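Side-chain contacts in putative phosphosugar isomerase (Silicibacter pomeroyi DSS-3, PDB 3FJ1), which probably binds a phosphosugar or related carbohydrate derivative through its two SIS domains, although the reaction it carries out remains uncertain: residues 55-60 against 158-163; 62-67 against 162-167; 66-71 against 171-176; 177-182 against 305-310. All coordinates share one frame; numbering follows the deposited sequence. Where two conformers were deposited one is given.

Contact 1: residues 55-60 against 158-163; sequences DHVCTY and TSAVAG
Within the first SIS domain, helices 53-69 and 153-171 run in broadly the same direction, and Val57 of one meets Ser159 and Ala160 of the other. The short axes approach to 9.5 Å with a crossing angle of -32°. At the nearest point the backbones come closer, Val57 CA lying 5.6 Å from Ala160 CA, which the small residues at 159 and 160 readily allow. Val57 holds CG1 anti to its nitrogen (chi1 176°) and lays that methyl against the backbone of the facing helix, with CG1 3.8 Å from Ala160 N. Both of its methyls rest against the CB of Ser159, each about 4.0 Å away. One turn further along, the ring of Tyr60 leans obliquely past Ala160, CD2 being 4.2 Å from Ala160 CB. The polar ends find their acceptors off this seam: Ser159 OG bonds within its own helix to Thr155 O, while Tyr60 OH reaches Leu306 O, in the range of the second SIS domain. With no hydrogen bond joining the two segments, the seam between them rests on apolar packing, and its hydroxyls enter the core already provided with acceptors.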
loop_
_atom_site.group_PDB
_atom_site.type_symbol
_atom_site.label_atom_id
_atom_site.label_comp_id
_atom_site.label_asym_id
_atom_site.label_seq_id
_atom_site.Cartn_x
_atom_site.Cartn_y
_atom_site.Cartn_z
ATOM N N ASP A 55 0.329 7.123 7.264
ATOM C CA ASP A 55 0.584 5.739 6.854
ATOM C C ASP A 55 1.965 5.552 6.189
ATOM O O ASP A 55 2.524 4.480 6.242
ATOM C CB ASP A 55 -0.545 5.220 5.974
ATOM C CG ASP A 55 -0.762 3.726 6.117
ATOM O OD1 ASP A 55 -0.249 3.091 7.070
ATOM O OD2 ASP A 55 -1.480 3.190 5.260
ATOM N N HIS A 56 2.506 6.611 5.575
ATOM C CA HIS A 56 3.866 6.576 5.013
ATOM C C HIS A 56 4.867 6.541 6.175
ATOM O O HIS A 56 5.904 5.876 6.102
ATOM C CB HIS A 56 4.111 7.733 4.056
ATOM C CG HIS A 56 3.139 7.760 2.910
ATOM N ND1 HIS A 56 2.725 6.606 2.268
ATOM C CD2 HIS A 56 2.531 8.787 2.268
ATOM C CE1 HIS A 56 1.863 6.925 1.320
ATOM N NE2 HIS A 56 1.767 8.244 1.261
ATOM N N VAL A 57 4.527 7.221 7.274
ATOM C CA VAL A 57 5.306 7.118 8.488
ATOM C C VAL A 57 5.311 5.669 8.951
ATOM O O VAL A 57 6.336 5.112 9.324
ATOM C CB VAL A 57 4.793 8.032 9.590
ATOM C CG1 VAL A 57 5.625 7.762 10.882
ATOM C CG2 VAL A 57 4.870 9.510 9.133
ATOM N N CYS A 58 4.139 5.056 8.950
ATOM C CA CYS A 58 4.016 3.651 9.360
ATOM C C CYS A 58 4.830 2.695 8.458
ATOM O O CYS A 58 5.482 1.771 8.941
ATOM C CB CYS A 58 2.568 3.262 9.441
ATOM S SG CYS A 58 1.742 3.923 10.930
ATOM N N THR A 59 4.835 2.950 7.159
ATOM C CA THR A 59 5.669 2.149 6.270
ATOM C C THR A 59 7.140 2.267 6.657
ATOM O O THR A 59 7.846 1.259 6.761
ATOM C CB THR A 59 5.470 2.568 4.815
ATOM O OG1 THR A 59 4.089 2.380 4.465
ATOM C CG2 THR A 59 6.410 1.774 3.856
ATOM N N TYR A 60 7.596 3.497 6.879
ATOM C CA TYR A 60 8.951 3.783 7.354
ATOM C C TYR A 60 9.256 2.995 8.651
ATOM O O TYR A 60 10.231 2.246 8.722
ATOM C CB TYR A 60 9.070 5.296 7.547
ATOM C CG TYR A 60 10.449 5.893 7.690
ATOM C CD1 TYR A 60 11.509 5.199 8.238
ATOM C CD2 TYR A 60 10.653 7.238 7.385
ATOM C CE1 TYR A 60 12.755 5.804 8.423
ATOM C CE2 TYR A 60 11.879 7.835 7.583
ATOM C CZ TYR A 60 12.919 7.124 8.088
ATOM O OH TYR A 60 14.113 7.747 8.261
ATOM N N THR A 158 8.633 14.619 12.570
ATOM C CA THR A 158 8.562 14.331 14.007
ATOM C C THR A 158 7.855 13.007 14.340
ATOM O O THR A 158 8.256 12.320 15.282
ATOM C CB THR A 158 7.918 15.477 14.824
ATOM O OG1 THR A 158 6.580 15.722 14.379
ATOM C CG2 THR A 158 8.767 16.769 14.737
ATOM N N SER A 159 6.832 12.645 13.567
ATOM C CA SER A 159 6.171 11.335 13.745
ATOM C C SER A 159 7.198 10.205 13.565
ATOM O O SER A 159 7.294 9.258 14.381
ATOM C CB SER A 159 4.988 11.169 12.787
ATOM O OG SER A 159 3.892 12.039 13.129
ATOM N N ALA A 160 7.948 10.278 12.461
ATOM C CA ALA A 160 8.943 9.295 12.181
ATOM C C ALA A 160 10.045 9.282 13.241
ATOM O O ALA A 160 10.431 8.209 13.703
ATOM C CB ALA A 160 9.514 9.464 10.739
ATOM N N VAL A 161 10.507 10.461 13.663
ATOM C CA VAL A 161 11.537 10.544 14.679
ATOM C C VAL A 161 11.066 9.930 16.001
ATOM O O VAL A 161 11.805 9.135 16.607
ATOM C CB VAL A 161 12.043 11.983 14.880
ATOM C CG1 VAL A 161 12.885 12.076 16.115
ATOM C CG2 VAL A 161 12.845 12.412 13.626
ATOM N N ALA A 162 9.843 10.266 16.414
ATOM C CA ALA A 162 9.244 9.680 17.624
ATOM C C ALA A 162 9.256 8.150 17.579
ATOM O O ALA A 162 9.647 7.496 18.567
ATOM C CB ALA A 162 7.837 10.215 17.880
ATOM N N GLY A 163 8.780 7.583 16.467
ATOM C CA GLY A 163 8.783 6.126 16.276
ATOM C C GLY A 163 10.190 5.541 16.275
ATOM O O GLY A 163 10.436 4.488 16.873
#

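Contact 2: residues 62-67 against 162-167; sequences SYAAEL and AGLMLL
The flat group here is the peptide joining Ala64 to Ala65, and one of its faces carries a methyl of Leu167: CD1 stands almost straight above the nitrogen, 3.7 Å from Ala65 N. No aromatic ring enters between the segments; the ring of Tyr63 lies off the far side of its helix and packs on Ser79 of the second subunit. Around that peptide the two leucines close in by their methyl ends. Ala64 CB fits between two of them, 3.5 Å from Leu164 CD2 and 3.5 Å from Leu167 CD1, whereas the other branch of Leu167 reaches Ala65, with CD2 4.1 Å from Ala65 CB. Leu167 carries CG anti to its own carbonyl carbon (chi1 -68°), and from there its fork spans both alanines. The segment axes are almost parallel, 10° between their directions, and come no nearer than 10.4 Å, a separation bridged from one side by long leucines and met from the other by short alanines. Strand 73-75 adds Val73 against Ala65, and Leu306 touches Ala64. All four contacting residues are buried and no hydrogen bond crosses, so cohesion between the segments comes from methyl-to-methyl contact, with the alanines making room for the leucine branches.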
loop_
_atom_site.group_PDB
_atom_site.type_symbol
_atom_site.label_atom_id
_atom_site.label_comp_id
_atom_site.label_asym_id
_atom_site.label_seq_id
_atom_site.Cartn_x
_atom_site.Cartn_y
_atom_site.Cartn_z
ATOM N N SER A 62 7.708 0.373 9.806
ATOM C CA SER A 62 7.607 -1.065 9.599
ATOM C C SER A 62 8.964 -1.605 9.156
ATOM O O SER A 62 9.449 -2.593 9.704
ATOM C CB SER A 62 6.515 -1.409 8.590
ATOM O OG SER A 62 5.278 -0.926 9.054
ATOM N N TYR A 63 9.602 -0.949 8.189
ATOM C CA TYR A 63 10.970 -1.342 7.811
ATOM C C TYR A 63 11.916 -1.262 9.006
ATOM O O TYR A 63 12.700 -2.193 9.251
ATOM C CB TYR A 63 11.522 -0.472 6.682
ATOM C CG TYR A 63 11.071 -0.953 5.343
ATOM C CD1 TYR A 63 11.671 -2.062 4.753
ATOM C CD2 TYR A 63 10.009 -0.335 4.683
ATOM C CE1 TYR A 63 11.238 -2.548 3.521
ATOM C CE2 TYR A 63 9.581 -0.790 3.420
ATOM C CZ TYR A 63 10.187 -1.909 2.863
ATOM O OH TYR A 63 9.721 -2.369 1.640
ATOM N N ALA A 64 11.841 -0.158 9.749
ATOM C CA ALA A 64 12.710 0.063 10.903
ATOM C C ALA A 64 12.515 -1.036 11.946
ATOM O O ALA A 64 13.467 -1.567 12.466
ATOM C CB ALA A 64 12.446 1.469 11.539
ATOM N N ALA A 65 11.274 -1.392 12.260
ATOM C CA ALA A 65 11.043 -2.446 13.281
ATOM C C ALA A 65 11.531 -3.838 12.838
ATOM O O ALA A 65 12.062 -4.639 13.619
ATOM C CB ALA A 65 9.605 -2.518 13.637
ATOM N N GLU A 66 11.270 -4.135 11.574
ATOM C CA GLU A 66 11.682 -5.395 10.982
ATOM C C GLU A 66 13.201 -5.477 10.919
ATOM O O GLU A 66 13.757 -6.477 11.327
ATOM C CB GLU A 66 11.013 -5.581 9.616
ATOM C CG GLU A 66 9.528 -5.946 9.799
ATOM C CD GLU A 66 8.686 -6.000 8.515
ATOM O OE1 GLU A 66 9.221 -5.795 7.396
ATOM O OE2 GLU A 66 7.465 -6.237 8.657
ATOM N N LEU A 67 13.868 -4.409 10.474
ATOM C CA LEU A 67 15.352 -4.408 10.382
ATOM C C LEU A 67 16.075 -4.362 11.742
ATOM O O LEU A 67 17.115 -5.005 11.923
ATOM C CB LEU A 67 15.841 -3.268 9.480
ATOM C CG LEU A 67 15.350 -3.298 8.018
ATOM C CD1 LEU A 67 15.874 -2.114 7.205
ATOM C CD2 LEU A 67 15.687 -4.604 7.326
ATOM N N ALA A 162 9.843 10.266 16.414
ATOM C CA ALA A 162 9.244 9.680 17.624
ATOM C C ALA A 162 9.256 8.150 17.579
ATOM O O ALA A 162 9.647 7.496 18.567
ATOM C CB ALA A 162 7.837 10.215 17.880
ATOM N N GLY A 163 8.780 7.583 16.467
ATOM C CA GLY A 163 8.783 6.126 16.276
ATOM C C GLY A 163 10.190 5.541 16.275
ATOM O O GLY A 163 10.436 4.488 16.873
ATOM N N LEU A 164 11.125 6.220 15.626
ATOM C CA LEU A 164 12.521 5.764 15.605
ATOM C C LEU A 164 13.176 5.797 16.991
ATOM O O LEU A 164 13.943 4.897 17.319
ATOM C CB LEU A 164 13.368 6.521 14.560
ATOM C CG LEU A 164 13.066 6.183 13.080
ATOM C CD1 LEU A 164 13.792 7.198 12.202
ATOM C CD2 LEU A 164 13.360 4.699 12.637
HETATM N N MSE A 165 12.894 6.842 17.770
HETATM C CA MSE A 165 13.385 6.979 19.175
HETATM C C MSE A 165 12.887 5.794 19.996
HETATM O O MSE A 165 13.641 5.180 20.745
HETATM C CB MSE A 165 12.885 8.279 19.810
HETATM C CG MSE A 165 13.575 9.544 19.308
HETATM SE SE MSE A 165 12.609 11.147 19.910
HETATM C CE MSE A 165 12.890 11.103 21.862
ATOM N N LEU A 166 11.626 5.428 19.801
ATOM C CA LEU A 166 11.026 4.334 20.559
ATOM C C LEU A 166 11.715 3.041 20.200
ATOM O O LEU A 166 12.144 2.294 21.073
ATOM C CB LEU A 166 9.521 4.252 20.273
ATOM C CG LEU A 166 8.677 3.197 20.994
ATOM C CD1 LEU A 166 8.728 3.394 22.526
ATOM C CD2 LEU A 166 7.214 3.237 20.439
ATOM N N LEU A 167 11.866 2.793 18.898
ATOM C CA LEU A 167 12.520 1.589 18.424
ATOM C C LEU A 167 13.985 1.507 18.866
ATOM O O LEU A 167 14.482 0.428 19.182
ATOM C CB LEU A 167 12.428 1.501 16.901
ATOM C CG LEU A 167 11.033 1.280 16.323
ATOM C CD1 LEU A 167 11.054 1.353 14.791
ATOM C CD2 LEU A 167 10.479 -0.019 16.822
#

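Contact 3: residues 66-71 against 171-176; sequences ELLLGL and AEDDGL
Asp173 OD1 accepts the amide of Leu176 in a nearly straight bond, 2.9 Å from Leu176 N with an N-H...O angle of 173°, approached from above the carboxylate plane, 39° out of it. This is the N-cap of helix 174-181, reached with Asp173 CG anti to its nitrogen (chi1 -170°). Both partners also face Leu68, whose side chain crosses each at about a right angle: CD2 lies 3.5 Å from Asp173 OD2, and CD1 lies 3.7 Å from Leu176 CD2. Were Asp173 replaced by an alanine, the Leu176 amide would probably lose its capping acceptor, and a gap would be likely beside Leu68 CD2. Alongside, Leu69 sends CD2 to within 3.8 Å of Ala171 CB. The turn between the helices is a Schellman motif with Glu172, of positive phi, as its C-prime residue; Asp173 N bonds to Ala168 O and Glu172 N to Asp169 O. One residue thus follows the end of helix 153-171 before the next is capped. Gly70, likewise of positive phi, follows the end of helix 53-69 and makes backbone hydrogen bonds to the second subunit. The contact therefore sits where helix 53-69 runs out beside the joint between helices 153-171 and 174-181, close to the second subunit.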
loop_
_atom_site.group_PDB
_atom_site.type_symbol
_atom_site.label_atom_id
_atom_site.label_comp_id
_atom_site.label_asym_id
_atom_site.label_seq_id
_atom_site.Cartn_x
_atom_site.Cartn_y
_atom_site.Cartn_z
ATOM N N GLU A 66 11.270 -4.135 11.574
ATOM C CA GLU A 66 11.682 -5.395 10.982
ATOM C C GLU A 66 13.201 -5.477 10.919
ATOM O O GLU A 66 13.757 -6.477 11.327
ATOM C CB GLU A 66 11.013 -5.581 9.616
ATOM C CG GLU A 66 9.528 -5.946 9.799
ATOM C CD GLU A 66 8.686 -6.000 8.515
ATOM O OE1 GLU A 66 9.221 -5.795 7.396
ATOM O OE2 GLU A 66 7.465 -6.237 8.657
ATOM N N LEU A 67 13.868 -4.409 10.474
ATOM C CA LEU A 67 15.352 -4.408 10.382
ATOM C C LEU A 67 16.075 -4.362 11.742
ATOM O O LEU A 67 17.115 -5.005 11.923
ATOM C CB LEU A 67 15.841 -3.268 9.480
ATOM C CG LEU A 67 15.350 -3.298 8.018
ATOM C CD1 LEU A 67 15.874 -2.114 7.205
ATOM C CD2 LEU A 67 15.687 -4.604 7.326
ATOM N N LEU A 68 15.523 -3.637 12.706
ATOM C CA LEU A 68 16.135 -3.544 14.069
ATOM C C LEU A 68 15.815 -4.687 15.020
ATOM O O LEU A 68 16.679 -5.163 15.762
ATOM C CB LEU A 68 15.678 -2.292 14.788
ATOM C CG LEU A 68 16.295 -0.989 14.421
ATOM C CD1 LEU A 68 15.463 0.097 15.158
ATOM C CD2 LEU A 68 17.818 -0.899 14.783
ATOM N N LEU A 69 14.558 -5.092 15.032
ATOM C CA LEU A 69 14.053 -6.046 15.993
ATOM C C LEU A 69 13.585 -7.372 15.419
ATOM O O LEU A 69 13.367 -8.346 16.170
ATOM C CB LEU A 69 12.905 -5.386 16.746
ATOM C CG LEU A 69 13.271 -4.175 17.607
ATOM C CD1 LEU A 69 12.007 -3.394 17.847
ATOM C CD2 LEU A 69 13.944 -4.598 18.897
ATOM N N GLY A 70 13.444 -7.431 14.092
ATOM C CA GLY A 70 12.940 -8.624 13.421
ATOM C C GLY A 70 11.444 -8.904 13.649
ATOM O O GLY A 70 10.958 -9.999 13.361
ATOM N N LEU A 71 10.707 -7.907 14.122
ATOM C CA LEU A 71 9.295 -8.094 14.400
ATOM C C LEU A 71 8.489 -7.830 13.151
ATOM O O LEU A 71 8.677 -6.808 12.508
ATOM C CB LEU A 71 8.814 -7.174 15.530
ATOM C CG LEU A 71 9.396 -7.469 16.921
ATOM C CD1 LEU A 71 8.863 -6.472 17.937
ATOM C CD2 LEU A 71 9.087 -8.903 17.371
ATOM N N ALA A 171 15.329 -1.385 21.213
ATOM C CA ALA A 171 16.428 -2.211 20.744
ATOM C C ALA A 171 17.732 -1.924 21.511
ATOM O O ALA A 171 18.700 -2.708 21.430
ATOM C CB ALA A 171 16.652 -1.990 19.204
ATOM N N GLU A 172 17.752 -0.817 22.246
ATOM C CA GLU A 172 18.947 -0.351 22.953
ATOM C C GLU A 172 20.095 -0.189 21.954
ATOM O O GLU A 172 21.196 -0.706 22.147
ATOM C CB GLU A 172 19.286 -1.296 24.121
ATOM C CG GLU A 172 18.156 -1.323 25.165
ATOM C CD GLU A 172 18.419 -2.277 26.305
ATOM O OE1 GLU A 172 18.299 -3.519 26.104
ATOM O OE2 GLU A 172 18.695 -1.769 27.404
ATOM N N ASP A 173 19.810 0.527 20.874
ATOM C CA ASP A 173 20.754 0.690 19.771
ATOM C C ASP A 173 21.417 2.064 19.857
ATOM O O ASP A 173 20.823 3.088 19.528
ATOM C CB ASP A 173 20.036 0.503 18.445
ATOM C CG ASP A 173 20.978 0.420 17.266
ATOM O OD1 ASP A 173 21.866 1.281 17.068
ATOM O OD2 ASP A 173 20.830 -0.545 16.526
ATOM N N ASP A 174 22.667 2.057 20.300
ATOM C CA ASP A 174 23.406 3.306 20.479
ATOM C C ASP A 174 23.807 4.005 19.181
ATOM O O ASP A 174 23.981 5.205 19.184
ATOM C CB ASP A 174 24.630 3.062 21.370
ATOM C CG ASP A 174 24.251 2.745 22.803
ATOM O OD1 ASP A 174 23.229 3.260 23.308
ATOM O OD2 ASP A 174 25.003 2.013 23.467
ATOM N N GLY A 175 23.993 3.279 18.089
ATOM C CA GLY A 175 24.312 3.933 16.806
ATOM C C GLY A 175 23.118 4.735 16.310
ATOM O O GLY A 175 23.238 5.907 15.880
ATOM N N LEU A 176 21.944 4.113 16.374
ATOM C CA LEU A 176 20.726 4.819 15.997
ATOM C C LEU A 176 20.413 6.004 16.936
ATOM O O LEU A 176 20.013 7.067 16.454
ATOM C CB LEU A 176 19.538 3.856 15.929
ATOM C CG LEU A 176 18.206 4.479 15.494
ATOM C CD1 LEU A 176 18.335 5.343 14.202
ATOM C CD2 LEU A 176 17.176 3.373 15.352
#

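Contact 4: residues 177-182 against 305-310; sequences RAALGN and ALTDPL
Thr307 does the touching for its whole segment, fitting both branches of its side chain against Ala179 and Leu180, while Ala178, Gly181 and Asn182 of segment 177-182 are exposed on the solvent side. The tight part is two meetings. Thr307 CG2 comes 3.6 Å from Leu180 CD2 and 4.0 Å from Leu180 CG, the two side chains crossing at a slant; Thr307 OG1 lies 3.5 Å from Ala179 CB. A chi1 of 40° sets OG1 between the backbone nitrogen and the carbonyl carbon and leaves CG2 turned to the leucine. Though it faces a methyl, that buried hydroxyl is not wasted, for it hydrogen-bonds to Ser302 OG and His304 O. Thr307 lies by the N-terminal part of helix 308-326, in the range of the second SIS domain, and its carbonyl O accepts from Leu310 N at 3.1 Å. Helix 174-181, which follows helix 153-171, here meets a segment within that range. Leu180 also rests on Leu164 and Ala168 of the preceding helix 153-171. Looser is the approach of Leu310, whose side chain stays 5.6 Å from the nearest atom of 177-182 and packs instead on Ala160 and Val161.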
loop_
_atom_site.group_PDB
_atom_site.type_symbol
_atom_site.label_atom_id
_atom_site.label_comp_id
_atom_site.label_asym_id
_atom_site.label_seq_id
_atom_site.Cartn_x
_atom_site.Cartn_y
_atom_site.Cartn_z
ATOM N N ARG A 177 20.565 5.818 18.258
ATOM C CA ARG A 177 20.339 6.903 19.228
ATOM C C ARG A 177 21.271 8.073 18.939
ATOM O O ARG A 177 20.867 9.226 19.039
ATOM C CB ARG A 177 20.547 6.447 20.675
ATOM C CG ARG A 177 19.456 5.621 21.340
ATOM C CD ARG A 177 20.102 4.870 22.557
ATOM N NE ARG A 177 19.127 4.314 23.469
ATOM C CZ ARG A 177 19.364 3.329 24.324
ATOM N NH1 ARG A 177 20.540 2.691 24.372
ATOM N NH2 ARG A 177 18.388 2.940 25.121
ATOM N N ALA A 178 22.505 7.780 18.541
ATOM C CA ALA A 178 23.489 8.847 18.244
ATOM C C ALA A 178 23.089 9.616 17.023
ATOM O O ALA A 178 23.182 10.850 17.016
ATOM C CB ALA A 178 24.900 8.256 18.056
ATOM N N ALA A 179 22.680 8.896 15.967
ATOM C CA ALA A 179 22.200 9.536 14.749
ATOM C C ALA A 179 20.973 10.407 15.020
ATOM O O ALA A 179 20.886 11.537 14.547
ATOM C CB ALA A 179 21.868 8.505 13.707
ATOM N N LEU A 180 20.022 9.863 15.762
ATOM C CA LEU A 180 18.819 10.629 16.147
ATOM C C LEU A 180 19.222 11.924 16.861
ATOM O O LEU A 180 18.661 13.000 16.591
ATOM C CB LEU A 180 17.914 9.785 17.050
ATOM C CG LEU A 180 17.149 8.652 16.357
ATOM C CD1 LEU A 180 16.644 7.591 17.405
ATOM C CD2 LEU A 180 15.985 9.198 15.438
ATOM N N GLY A 181 20.183 11.800 17.769
ATOM C CA GLY A 181 20.688 12.931 18.545
ATOM C C GLY A 181 21.241 14.045 17.681
ATOM O O GLY A 181 21.161 15.222 18.039
ATOM N N ASN A 182 21.851 13.678 16.564
ATOM C CA ASN A 182 22.402 14.653 15.614
ATOM C C ASN A 182 21.447 15.129 14.520
ATOM O O ASN A 182 21.840 15.939 13.677
ATOM C CB ASN A 182 23.643 14.081 14.942
ATOM C CG ASN A 182 24.795 13.896 15.914
ATOM O OD1 ASN A 182 25.063 14.771 16.741
ATOM N ND2 ASN A 182 25.454 12.738 15.842
ATOM N N ALA A 305 21.583 4.171 8.698
ATOM C CA ALA A 305 20.687 3.784 7.618
ATOM C C ALA A 305 19.251 4.229 7.847
ATOM O O ALA A 305 18.582 4.689 6.916
ATOM C CB ALA A 305 20.694 2.274 7.462
ATOM N N LEU A 306 18.736 4.079 9.070
ATOM C CA LEU A 306 17.313 4.325 9.305
ATOM C C LEU A 306 16.891 5.803 9.423
ATOM O O LEU A 306 15.732 6.130 9.254
ATOM C CB LEU A 306 16.842 3.523 10.530
ATOM C CG LEU A 306 16.863 2.001 10.311
ATOM C CD1 LEU A 306 16.487 1.243 11.593
ATOM C CD2 LEU A 306 15.940 1.654 9.151
ATOM N N THR A 307 17.827 6.682 9.749
ATOM C CA THR A 307 17.555 8.111 9.829
ATOM C C THR A 307 17.830 8.813 8.490
ATOM O O THR A 307 17.329 9.908 8.255
ATOM C CB THR A 307 18.366 8.781 10.995
ATOM O OG1 THR A 307 19.683 8.219 11.040
ATOM C CG2 THR A 307 17.674 8.514 12.372
ATOM N N ASP A 308 18.568 8.174 7.585
ATOM C CA ASP A 308 18.908 8.792 6.302
ATOM C C ASP A 308 17.710 9.306 5.508
ATOM O O ASP A 308 17.771 10.396 4.967
ATOM C CB ASP A 308 19.770 7.875 5.418
ATOM C CG ASP A 308 21.286 7.977 5.712
ATOM O OD1 ASP A 308 21.735 8.729 6.614
ATOM O OD2 ASP A 308 22.022 7.255 5.022
ATOM N N PRO A 309 16.621 8.519 5.413
ATOM C CA PRO A 309 15.471 9.003 4.647
ATOM C C PRO A 309 14.867 10.330 5.120
ATOM O O PRO A 309 14.341 11.058 4.298
ATOM C CB PRO A 309 14.474 7.839 4.732
ATOM C CG PRO A 309 15.339 6.641 4.915
ATOM C CD PRO A 309 16.423 7.125 5.850
ATOM N N LEU A 310 14.959 10.642 6.409
ATOM C CA LEU A 310 14.432 11.900 6.916
ATOM C C LEU A 310 15.200 13.094 6.340
ATOM O O LEU A 310 14.611 14.143 6.013
ATOM C CB LEU A 310 14.441 11.908 8.441
ATOM C CG LEU A 310 13.384 11.032 9.141
ATOM C CD1 LEU A 310 13.727 10.998 10.602
ATOM C CD2 LEU A 310 11.939 11.518 8.885
#

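Overall arrangement
Contacts 1, 2 and 3 follow helix 53-69 from its early turns to its end: centres of 1 and 2 are about 8 Å apart, of 2 and 3 about 7 Å, of 1 and 3 about 15 Å. The first two pair it with helix 153-171, the third with the turn into helix 174-181. Contact 4, about 11 Å from contact 2 between centres, opens later in the chain and joins helix 174-181 to the N-terminal region of helix 308-326. Leu306 and Leu310 touch residues of the earlier contacts, so residues within the two SIS ranges probably pack together across these helices. Segments 62-67 and 66-71 also face the second subunit, which links helix packing in one chain to dimer assembly.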